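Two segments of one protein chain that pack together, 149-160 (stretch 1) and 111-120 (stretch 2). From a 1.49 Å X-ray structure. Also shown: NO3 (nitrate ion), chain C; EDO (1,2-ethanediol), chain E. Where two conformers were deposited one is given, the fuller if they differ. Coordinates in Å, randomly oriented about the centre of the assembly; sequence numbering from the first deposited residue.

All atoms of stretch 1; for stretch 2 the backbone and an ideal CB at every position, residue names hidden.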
# COMPACT_ATOMS: atom_id res chain seq x y z
N ALA A 149 14.98 -5.89 -6.14
CA ALA A 149 13.79 -6.65 -6.50
C ALA A 149 12.92 -7.01 -5.31
O ALA A 149 11.71 -6.86 -5.41
CB ALA A 149 14.18 -7.91 -7.26
N LYS A 150 13.50 -7.46 -4.19
CA LYS A 150 12.69 -7.85 -3.03
C LYS A 150 11.89 -6.66 -2.51
O LYS A 150 10.74 -6.83 -2.12
CB LYS A 150 13.54 -8.48 -1.92
CG LYS A 150 14.52 -7.54 -1.20
CD LYS A 150 15.41 -8.36 -0.27
CE LYS A 150 16.23 -7.42 0.60
NZ LYS A 150 17.24 -8.16 1.43
N TRP A 151 12.49 -5.46 -2.53
CA TRP A 151 11.83 -4.24 -2.08
C TRP A 151 10.65 -3.89 -2.98
O TRP A 151 9.56 -3.61 -2.48
CB TRP A 151 12.83 -3.09 -2.08
CG TRP A 151 13.98 -3.34 -1.15
CD1 TRP A 151 15.18 -3.92 -1.45
CD2 TRP A 151 14.00 -3.09 0.26
NE1 TRP A 151 15.95 -4.03 -0.32
CE2 TRP A 151 15.25 -3.52 0.74
CE3 TRP A 151 13.11 -2.48 1.15
CZ2 TRP A 151 15.62 -3.39 2.10
CZ3 TRP A 151 13.45 -2.36 2.48
CH2 TRP A 151 14.69 -2.82 2.95
N ARG A 152 10.87 -3.89 -4.29
CA ARG A 152 9.83 -3.50 -5.23
C ARG A 152 8.71 -4.57 -5.29
O ARG A 152 7.52 -4.21 -5.22
CB ARG A 152 10.44 -3.25 -6.61
CG ARG A 152 9.38 -2.85 -7.65
CD ARG A 152 9.99 -1.96 -8.71
NE ARG A 152 9.10 -1.78 -9.87
CZ ARG A 152 9.00 -0.65 -10.57
NH1 ARG A 152 9.61 0.45 -10.15
NH2 ARG A 152 8.23 -0.60 -11.65
N ARG A 153 9.07 -5.87 -5.40
CA ARG A 153 8.02 -6.89 -5.41
C ARG A 153 7.15 -6.85 -4.16
O ARG A 153 5.92 -6.91 -4.26
CB ARG A 153 8.63 -8.30 -5.48
CG ARG A 153 9.20 -8.68 -6.81
CD ARG A 153 9.40 -10.20 -6.88
NE ARG A 153 10.32 -10.56 -7.96
CZ ARG A 153 11.62 -10.78 -7.82
NH1 ARG A 153 12.19 -10.75 -6.61
NH2 ARG A 153 12.37 -11.08 -8.87
N LYS A 154 7.78 -6.87 -2.98
CA LYS A 154 7.01 -6.99 -1.74
C LYS A 154 6.20 -5.73 -1.47
O LYS A 154 5.11 -5.85 -0.89
CB LYS A 154 7.90 -7.41 -0.56
CG LYS A 154 8.51 -8.81 -0.74
CD LYS A 154 7.48 -9.91 -0.88
CE LYS A 154 8.07 -11.30 -0.81
NZ LYS A 154 8.46 -11.83 -2.15
N THR A 155 6.68 -4.54 -1.90
CA THR A 155 5.88 -3.33 -1.68
C THR A 155 4.67 -3.31 -2.64
O THR A 155 3.55 -2.98 -2.23
CB THR A 155 6.71 -2.04 -1.80
OG1 THR A 155 7.83 -2.16 -0.92
CG2 THR A 155 5.89 -0.79 -1.42
N VAL A 156 4.90 -3.68 -3.91
CA VAL A 156 3.79 -3.77 -4.88
C VAL A 156 2.76 -4.81 -4.38
O VAL A 156 1.55 -4.54 -4.42
CB VAL A 156 4.29 -4.07 -6.33
CG1 VAL A 156 3.13 -4.42 -7.27
CG2 VAL A 156 5.09 -2.88 -6.88
N ASP A 157 3.23 -5.99 -3.90
CA ASP A 157 2.31 -7.02 -3.37
C ASP A 157 1.52 -6.46 -2.18
O ASP A 157 0.32 -6.76 -2.06
CB ASP A 157 3.05 -8.28 -2.93
CG ASP A 157 3.70 -9.06 -4.07
OD1 ASP A 157 3.42 -8.73 -5.24
OD2 ASP A 157 4.50 -9.98 -3.78
N PHE A 158 2.20 -5.71 -1.30
CA PHE A 158 1.57 -5.11 -0.14
C PHE A 158 0.43 -4.16 -0.57
O PHE A 158 -0.67 -4.21 -0.00
CB PHE A 158 2.63 -4.36 0.66
CG PHE A 158 2.08 -3.64 1.87
CD1 PHE A 158 1.96 -4.30 3.08
CD2 PHE A 158 1.68 -2.32 1.78
CE1 PHE A 158 1.44 -3.65 4.20
CE2 PHE A 158 1.13 -1.66 2.90
CZ PHE A 158 1.01 -2.34 4.09
N ALA A 159 0.69 -3.30 -1.56
CA ALA A 159 -0.33 -2.38 -2.07
C ALA A 159 -1.48 -3.17 -2.71
O ALA A 159 -2.66 -2.87 -2.43
CB ALA A 159 0.28 -1.42 -3.08
N ASP A 160 -1.17 -4.18 -3.55
CA ASP A 160 -2.21 -5.01 -4.16
C ASP A 160 -3.08 -5.68 -3.11
O ASP A 160 -4.31 -5.77 -3.28
CB ASP A 160 -1.59 -6.07 -5.06
CG ASP A 160 -1.03 -5.53 -6.35
OD1 ASP A 160 -1.41 -4.40 -6.74
OD2 ASP A 160 -0.29 -6.29 -7.04
N UNK A 111 -5.37 5.73 -1.50
CA UNK A 111 -3.97 5.98 -1.77
C UNK A 111 -3.09 5.47 -0.65
O UNK A 111 -3.43 5.63 0.53
CB UNK A 111 -3.73 7.48 -1.99
N UNK A 112 -1.94 4.88 -1.04
CA UNK A 112 -0.93 4.42 -0.10
C UNK A 112 0.30 5.27 -0.37
O UNK A 112 0.86 5.22 -1.48
CB UNK A 112 -0.64 2.92 -0.24
N UNK A 113 0.68 6.09 0.59
CA UNK A 113 1.76 7.05 0.38
C UNK A 113 2.66 7.23 1.59
O UNK A 113 2.47 6.57 2.61
CB UNK A 113 1.17 8.41 -0.01
N UNK A 114 3.68 8.11 1.45
CA UNK A 114 4.64 8.41 2.50
C UNK A 114 5.28 7.10 3.02
O UNK A 114 5.38 6.88 4.23
CB UNK A 114 3.96 9.17 3.64
N UNK A 115 5.68 6.25 2.08
CA UNK A 115 6.24 4.94 2.40
C UNK A 115 7.72 5.05 2.70
O UNK A 115 8.49 5.57 1.88
CB UNK A 115 6.01 3.96 1.25
N UNK A 116 8.11 4.55 3.88
CA UNK A 116 9.51 4.54 4.27
C UNK A 116 9.81 3.24 4.99
O UNK A 116 8.97 2.71 5.72
CB UNK A 116 9.85 5.74 5.15
N UNK A 117 11.02 2.76 4.79
CA UNK A 117 11.47 1.50 5.34
C UNK A 117 12.51 1.70 6.40
O UNK A 117 13.34 2.62 6.29
CB UNK A 117 12.02 0.60 4.23
N UNK A 118 12.47 0.85 7.43
CA UNK A 118 13.47 0.81 8.50
C UNK A 118 13.96 -0.63 8.52
O UNK A 118 13.23 -1.55 8.91
CB UNK A 118 12.91 1.25 9.85
N UNK A 119 15.19 -0.82 8.07
CA UNK A 119 15.76 -2.14 7.88
C UNK A 119 16.91 -2.40 8.84
O UNK A 119 17.82 -1.57 8.94
CB UNK A 119 16.24 -2.31 6.44
N UNK A 120 16.86 -3.56 9.53
CA UNK A 120 17.89 -3.96 10.49
C UNK A 120 18.13 -2.83 11.51
O UNK A 120 19.30 -2.49 11.82
CB UNK A 120 19.19 -4.31 9.76
N NO3 C . 11.70 -11.26 -3.02
O1 NO3 C . 12.80 -11.43 -3.52
O2 NO3 C . 10.71 -11.02 -3.67
O3 NO3 C . 11.61 -11.32 -1.69
C1 EDO E . 4.66 7.55 7.74
O1 EDO E . 3.66 7.56 6.73
C2 EDO E . 4.02 7.25 9.12
O2 EDO E . 3.39 5.96 9.12

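Stretch 1 is a helix and stretch 2 is mostly a strand. Their axes come within 10.4 Å and run at 138°, closer to antiparallel than parallel.

Position 111 has extended backbone angles, and nothing of the helix lies within 5.5 Å of its ideal CB. A polar or charged chain would do. It is Glu111, which makes no contact with the helix.

Position 112 points toward the helix where the two backbones come nearest in register, CA to CA 7.1 Å from Ala159. Its ideal CB lies 5.3 Å from Ala159 CB. The small alanine leaves room, and the Phe158 ring stands close by. A medium aliphatic chain such as leucine, isoleucine, valine or methionine would suit. The residue is Leu112, with chi1 t and chi2 p. Its CD2 packs 3.7 Å from Phe158 CD2, at the edge of that ring, and 4.1 Å from Ala159 CB.

Position 113 has its CB far from the helix, so a polar chain is easily accommodated. It is Glu113.

Position 114 has positive phi and psi, 53/46. Glycine, asparagine or aspartate are common with such angles. The helix is out of reach. It is Lys114, whose O accepts a hydrogen bond from the 1,2-ethanediol, EDO O1 to Lys114 O 3.1 Å.

Position 115 points toward the helix again, its ideal CB 5.4 Å from Thr155 CG2. The methyl group favours an apolar partner, and valine, isoleucine or leucine would all be plausible. The residue is Ile115. Its contact is light: CD1 lies 4.5 Å from Thr155 CG2.

Position 116 is out of reach of the helix and could carry a long polar chain. It is Arg116.

Position 117 points toward the helix, with its ideal CB 3.7 Å from Trp151 CZ3. The indole edge offers an apolar surface, and Thr155 lies farther along. A large apolar or aromatic chain would suit. The residue is Phe117, with chi1 m. Trp151 directs its edge at the face of this ring, the six-membered centroids 5.1 Å apart and the planes at 70°. Phe117 CZ reaches 3.3 Å from Thr155 OG1, which sits at the ring edge. That hydroxyl already donates to its own helix, Thr155 OG1 to Trp151 O 2.7 Å.

Position 118 points away from the helix. Beta-branched or polar residues fit its extended backbone. It is Thr118.

Position 119 points toward the helix, its ideal CB 3.8 Å from Trp151 CH2. Beyond the indole, Lys150 NZ offers a donor. Phenylalanine or leucine could cover the indole, but a tyrosine could also accept from the lysine. It is Tyr119. Its ring presents a face to the Trp151 edge, planes at 73°, and Lys150 NZ donates to Tyr119 OH at 3.2 Å.

Position 120 leaves the strand with positive phi, 52/43, and its CB points sideways. Glycine or asparagine would be easy choices. It is Arg120, which makes no contact with stretch 1.

Stretch 2 (111-120) ELEKIRFTYR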
# COMPACT_ATOMS: atom_id res chain seq x y z
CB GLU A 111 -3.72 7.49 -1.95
CG GLU A 111 -4.42 8.04 -3.17
CD GLU A 111 -4.39 9.56 -3.28
OE1 GLU A 111 -4.99 10.24 -2.41
OE2 GLU A 111 -3.75 10.07 -4.22
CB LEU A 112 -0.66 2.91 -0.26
CG LEU A 112 0.42 2.35 0.65
CD1 LEU A 112 -0.06 2.28 2.09
CD2 LEU A 112 0.84 0.95 0.18
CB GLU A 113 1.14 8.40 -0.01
CG GLU A 113 0.13 8.95 1.00
CD GLU A 113 -0.45 10.30 0.65
OE1 GLU A 113 0.18 11.04 -0.13
OE2 GLU A 113 -1.55 10.62 1.15
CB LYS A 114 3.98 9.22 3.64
CG LYS A 114 3.43 10.55 3.14
CD LYS A 114 2.80 11.30 4.30
CE LYS A 114 2.13 12.56 3.85
NZ LYS A 114 1.53 13.25 5.03
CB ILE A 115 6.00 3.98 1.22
CG1 ILE A 115 4.48 3.85 0.94
CG2 ILE A 115 6.68 2.59 1.50
CD1 ILE A 115 4.13 3.20 -0.37
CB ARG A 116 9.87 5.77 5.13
CG ARG A 116 9.09 5.87 6.41
CD ARG A 116 9.45 7.14 7.19
NE ARG A 116 8.56 7.29 8.33
CZ ARG A 116 8.75 6.71 9.51
NH1 ARG A 116 9.82 5.95 9.72
NH2 ARG A 116 7.87 6.87 10.49
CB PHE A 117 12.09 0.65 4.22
CG PHE A 117 11.20 0.44 3.02
CD1 PHE A 117 10.14 -0.48 3.06
CD2 PHE A 117 11.41 1.15 1.84
CE1 PHE A 117 9.29 -0.66 1.95
CE2 PHE A 117 10.58 0.96 0.72
CZ PHE A 117 9.54 0.04 0.78
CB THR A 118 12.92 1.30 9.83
OG1 THR A 118 12.34 2.58 9.63
CG2 THR A 118 14.02 1.39 10.90
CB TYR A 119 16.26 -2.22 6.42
CG TYR A 119 16.71 -3.59 5.95
CD1 TYR A 119 15.82 -4.66 5.90
CD2 TYR A 119 17.98 -3.78 5.43
CE1 TYR A 119 16.21 -5.91 5.43
CE2 TYR A 119 18.38 -5.02 4.93
CZ TYR A 119 17.48 -6.07 4.90
OH TYR A 119 17.88 -7.29 4.40
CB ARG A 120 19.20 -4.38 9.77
CG ARG A 120 18.99 -5.33 8.58
CD ARG A 120 19.49 -6.72 8.84
NE ARG A 120 18.96 -7.69 7.87
CZ ARG A 120 19.69 -8.34 6.98
NH1 ARG A 120 21.00 -8.14 6.91
NH2 ARG A 120 19.12 -9.21 6.16
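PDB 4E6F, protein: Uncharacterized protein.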